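Local coordinates for protein PUF4 (Saccharomyces cerevisiae, PDB 3BWT), which binds mRNA through its Pumilio homology domain, the single-stranded RNA-binding part of this PUF-family protein, and may affect diploid formation, at residues Leu100-Leu103 with Ile104-Lys108; Thr109-Glu112 with Ala113-Val117. All blocks are in the same frame, centred on the assembly; numbering follows the deposited sequence.

Contact 1 (Leu100-Leu103 with Ile104-Lys108); sequences LQKL and IECIK
Lys102 and Glu105, three residues apart on helix 96-106, show how a helix can pair charges on one flank while apolar groups pack on another. The lysine chain bends at its second torsion (chi2 69°), which carries its outer methylenes across the glutamate at a slant. CD lies 3.3 Å from Glu105 OE1, and NZ reaches the same oxygen at 3.5 Å in a salt bridge whose hydrogen bond is weak. The other carboxylate oxygen, OE2, makes a salt bridge with Lys139 of helix 133-143, so the glutamate links two lysines.

On a different flank, Leu103 lies obliquely against Ile107, with CD2 4.0 Å from Ile107 CG2. The leucine lays CG beside its carbonyl carbon (chi1 -172°), on the side from which CD2 can meet Ile107, and beyond this pair it packs on Leu68 of helix 60-70 and Thr80 of helix 73-83. Ile104 curls back over the preceding turn, bringing CG1 near Leu100 O, which also accepts Ile104 N at 3.2 Å.

Toward the end of the helix the backbone bonding changes. Leu103 O takes Cys106 N at 3.0 Å, and Ile107 N only weakly, as Ile107 leaves helical geometry. This C-terminal helix turn lies in Pumilio repeat 3, between neighbouring helices of the all-helical, curved PUF repeat array.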
loop_
_atom_site.group_PDB
_atom_site.type_symbol
_atom_site.label_atom_id
_atom_site.label_comp_id
_atom_site.label_asym_id
_atom_site.label_seq_id
_atom_site.Cartn_x
_atom_site.Cartn_y
_atom_site.Cartn_z
ATOM N N LEU A 100 -17.558 0.796 5.019
ATOM C CA LEU A 100 -17.674 0.783 3.565
ATOM C C LEU A 100 -16.750 -0.258 2.943
ATOM O O LEU A 100 -17.018 -0.763 1.853
ATOM C CB LEU A 100 -17.382 2.169 2.997
ATOM C CG LEU A 100 -17.379 2.378 1.483
ATOM C CD1 LEU A 100 -18.587 1.759 0.847
ATOM C CD2 LEU A 100 -17.339 3.857 1.200
ATOM N N GLN A 101 -15.663 -0.577 3.636
ATOM C CA GLN A 101 -14.801 -1.668 3.215
ATOM C C GLN A 101 -15.534 -2.997 3.375
ATOM O O GLN A 101 -15.458 -3.866 2.509
ATOM C CB GLN A 101 -13.508 -1.677 4.022
ATOM C CG GLN A 101 -12.624 -0.474 3.773
ATOM C CD GLN A 101 -11.351 -0.490 4.604
ATOM O OE1 GLN A 101 -10.602 -1.457 4.580
ATOM N NE2 GLN A 101 -11.098 0.591 5.332
ATOM N N LYS A 102 -16.256 -3.147 4.477
ATOM C CA LYS A 102 -17.049 -4.353 4.700
ATOM C C LYS A 102 -18.136 -4.527 3.643
ATOM O O LYS A 102 -18.358 -5.632 3.138
ATOM C CB LYS A 102 -17.686 -4.344 6.082
ATOM C CG LYS A 102 -18.062 -5.733 6.564
ATOM C CD LYS A 102 -16.807 -6.515 6.846
ATOM C CE LYS A 102 -17.099 -7.896 7.370
ATOM N NZ LYS A 102 -15.811 -8.585 7.662
ATOM N N LEU A 103 -18.816 -3.435 3.321
ATOM C CA LEU A 103 -19.819 -3.454 2.268
ATOM C C LEU A 103 -19.231 -4.035 0.989
ATOM O O LEU A 103 -19.795 -4.946 0.390
ATOM C CB LEU A 103 -20.347 -2.046 2.020
ATOM C CG LEU A 103 -21.543 -1.862 1.083
ATOM C CD1 LEU A 103 -22.382 -0.674 1.529
ATOM C CD2 LEU A 103 -21.090 -1.680 -0.355
ATOM N N ILE A 104 -18.086 -3.504 0.580
ATOM C CA ILE A 104 -17.388 -3.979 -0.607
ATOM C C ILE A 104 -17.011 -5.464 -0.503
ATOM O O ILE A 104 -17.157 -6.218 -1.464
ATOM C CB ILE A 104 -16.135 -3.129 -0.885
ATOM C CG1 ILE A 104 -16.541 -1.690 -1.221
ATOM C CG2 ILE A 104 -15.320 -3.739 -2.010
ATOM C CD1 ILE A 104 -15.385 -0.702 -1.261
ATOM N N GLU A 105 -16.543 -5.885 0.665
ATOM C CA GLU A 105 -16.222 -7.286 0.885
ATOM C C GLU A 105 -17.441 -8.174 0.744
ATOM O O GLU A 105 -17.328 -9.348 0.379
ATOM C CB GLU A 105 -15.635 -7.476 2.274
ATOM C CG GLU A 105 -14.195 -7.063 2.361
ATOM C CD GLU A 105 -13.678 -7.070 3.766
ATOM O OE1 GLU A 105 -14.491 -7.302 4.692
ATOM O OE2 GLU A 105 -12.459 -6.838 3.940
ATOM N N CYS A 106 -18.609 -7.611 1.040
ATOM C CA CYS A 106 -19.834 -8.396 1.125
ATOM C C CYS A 106 -20.608 -8.537 -0.180
ATOM O O CYS A 106 -21.425 -9.440 -0.314
ATOM C CB CYS A 106 -20.760 -7.822 2.193
ATOM S SG CYS A 106 -20.304 -8.261 3.855
ATOM N N ILE A 107 -20.365 -7.651 -1.137
ATOM C CA ILE A 107 -21.192 -7.643 -2.334
ATOM C C ILE A 107 -20.958 -8.863 -3.203
ATOM O O ILE A 107 -19.829 -9.257 -3.460
ATOM C CB ILE A 107 -21.058 -6.341 -3.157
ATOM C CG1 ILE A 107 -19.640 -6.178 -3.698
ATOM C CG2 ILE A 107 -21.475 -5.142 -2.316
ATOM C CD1 ILE A 107 -19.416 -4.847 -4.385
ATOM N N LYS A 108 -22.054 -9.461 -3.646
ATOM C CA LYS A 108 -21.998 -10.654 -4.460
ATOM C C LYS A 108 -22.372 -10.349 -5.916
ATOM O O LYS A 108 -21.729 -10.852 -6.836
ATOM C CB LYS A 108 -22.897 -11.748 -3.852
ATOM C CG LYS A 108 -22.400 -12.286 -2.492
ATOM C CD LYS A 108 -23.370 -13.291 -1.839
ATOM C CE LYS A 108 -24.624 -12.605 -1.285
ATOM N NZ LYS A 108 -25.390 -13.402 -0.263
#

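Contact 2 (Thr109-Glu112 with Ala113-Val117); sequences TDEE and AQIVV
Glu112 and Val116 meet one turn into helix 110-120, whose start is closed by a capping box between Thr109 and Glu112. Val116 N donates to Glu112 O at 3.2 Å. The valine turns CG1 anti to its backbone N (chi1 165°), which leaves CG2 beside that nitrogen and 3.4 Å from the same Glu112 O. One residue earlier, Ile115 N bonds to Glu111 O at 3.0 Å; the isoleucine sets CG1 beside its own backbone N (chi1 -71°), so that this branch runs back over Glu111 O, while its side chain also packs on Thr80 and Lys81 of helix 73-83.

The box itself depends on the shape of the glutamate. With CG beside the backbone N (chi1 -88°) and an extended chain beyond it, the carboxylate folds back to Thr109 at the N-cap. Reciprocally to this grip on Thr109, OG1 of Thr109 accepts Glu112 N at 3.0 Å. OE2 forms a salt bridge with Arg76 of helix 73-83, tying the cap to the neighbouring helix. An alanine in place of Glu112 would probably leave Thr109 N and Arg76 without their carboxylate partner and the threonine hydroxyl freer to turn. Lys108 N also donates to OE1, the oxygen that Thr109 N meets nearly head-on at 2.8 Å while the Thr109 hydroxyl OG1 approaches its anti lone pair, also at 2.8 Å.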
loop_
_atom_site.group_PDB
_atom_site.type_symbol
_atom_site.label_atom_id
_atom_site.label_comp_id
_atom_site.label_asym_id
_atom_site.label_seq_id
_atom_site.Cartn_x
_atom_site.Cartn_y
_atom_site.Cartn_z
ATOM N N THR A 109 -23.387 -9.512 -6.125
ATOM C CA THR A 109 -23.905 -9.241 -7.475
ATOM C C THR A 109 -23.046 -8.256 -8.257
ATOM O O THR A 109 -22.161 -7.609 -7.704
ATOM C CB THR A 109 -25.359 -8.679 -7.459
ATOM O OG1 THR A 109 -25.353 -7.334 -6.963
ATOM C CG2 THR A 109 -26.280 -9.534 -6.598
ATOM N N ASP A 110 -23.324 -8.130 -9.547
ATOM C CA ASP A 110 -22.568 -7.218 -10.390
ATOM C C ASP A 110 -23.274 -5.874 -10.465
ATOM O O ASP A 110 -22.668 -4.852 -10.781
ATOM C CB ASP A 110 -22.371 -7.806 -11.785
ATOM C CG ASP A 110 -21.381 -8.950 -11.790
ATOM O OD1 ASP A 110 -20.676 -9.123 -10.769
ATOM O OD2 ASP A 110 -21.293 -9.656 -12.823
ATOM N N GLU A 111 -24.568 -5.886 -10.172
ATOM C CA GLU A 111 -25.324 -4.651 -10.046
ATOM C C GLU A 111 -24.793 -3.862 -8.852
ATOM O O GLU A 111 -24.705 -2.632 -8.883
ATOM C CB GLU A 111 -26.808 -4.969 -9.863
ATOM C CG GLU A 111 -27.542 -4.033 -8.917
ATOM C CD GLU A 111 -29.002 -4.412 -8.754
ATOM O OE1 GLU A 111 -29.301 -5.634 -8.751
ATOM O OE2 GLU A 111 -29.846 -3.486 -8.637
ATOM N N GLU A 112 -24.447 -4.596 -7.799
ATOM C CA GLU A 112 -23.871 -4.027 -6.593
ATOM C C GLU A 112 -22.518 -3.406 -6.881
ATOM O O GLU A 112 -22.157 -2.393 -6.282
ATOM C CB GLU A 112 -23.685 -5.116 -5.540
ATOM C CG GLU A 112 -24.880 -5.350 -4.646
ATOM C CD GLU A 112 -24.697 -6.575 -3.770
ATOM O OE1 GLU A 112 -24.583 -7.698 -4.311
ATOM O OE2 GLU A 112 -24.671 -6.411 -2.537
ATOM N N ALA A 113 -21.761 -4.034 -7.778
ATOM C CA ALA A 113 -20.421 -3.560 -8.105
ATOM C C ALA A 113 -20.506 -2.332 -8.982
ATOM O O ALA A 113 -19.711 -1.401 -8.844
ATOM C CB ALA A 113 -19.613 -4.639 -8.788
ATOM N N GLN A 114 -21.476 -2.325 -9.887
ATOM C CA GLN A 114 -21.661 -1.171 -10.750
ATOM C C GLN A 114 -22.080 0.053 -9.950
ATOM O O GLN A 114 -21.602 1.152 -10.208
ATOM C CB GLN A 114 -22.653 -1.468 -11.874
ATOM C CG GLN A 114 -22.000 -2.148 -13.059
ATOM C CD GLN A 114 -20.625 -1.570 -13.356
ATOM O OE1 GLN A 114 -19.634 -2.302 -13.405
ATOM N NE2 GLN A 114 -20.557 -0.250 -13.542
ATOM N N ILE A 115 -22.952 -0.141 -8.968
ATOM C CA ILE A 115 -23.335 0.947 -8.073
ATOM C C ILE A 115 -22.134 1.493 -7.291
ATOM O O ILE A 115 -22.030 2.700 -7.052
ATOM C CB ILE A 115 -24.456 0.522 -7.093
ATOM C CG1 ILE A 115 -25.786 0.363 -7.837
ATOM C CG2 ILE A 115 -24.600 1.530 -5.960
ATOM C CD1 ILE A 115 -26.911 -0.200 -6.982
ATOM N N VAL A 116 -21.224 0.607 -6.898
ATOM C CA VAL A 116 -20.054 1.043 -6.160
ATOM C C VAL A 116 -19.075 1.793 -7.058
ATOM O O VAL A 116 -18.672 2.900 -6.726
ATOM C CB VAL A 116 -19.368 -0.113 -5.408
ATOM C CG1 VAL A 116 -17.972 0.288 -4.964
ATOM C CG2 VAL A 116 -20.207 -0.526 -4.203
ATOM N N VAL A 117 -18.701 1.221 -8.200
ATOM C CA VAL A 117 -17.791 1.929 -9.101
ATOM C C VAL A 117 -18.409 3.251 -9.531
ATOM O O VAL A 117 -17.739 4.276 -9.535
ATOM C CB VAL A 117 -17.389 1.106 -10.356
ATOM C CG1 VAL A 117 -17.109 -0.343 -9.986
ATOM C CG2 VAL A 117 -18.469 1.172 -11.416
#

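Read from the N terminus, contact 1 comes first, on the last turns of helix 96-106, and contact 2 follows on the opening turns of helix 110-120. Each spans consecutive residues and closes no long loop, only a helix end in contact 1 and a capped helix start in contact 2; the two run in series, neither nesting nor crossing, with centres about 10 Å apart. Between the helices the chain turns at Ile107, Lys108 and Thr109. The two helices then pack against each other: Leu103 CD2 lies 4.1 Å from Val116 CG2, and Ile107 CD1 lies 4.1 Å from Ala113 CA. Together the contacts join two successive helices of Pumilio repeat 3, and both sets of side chains touch helix 73-83.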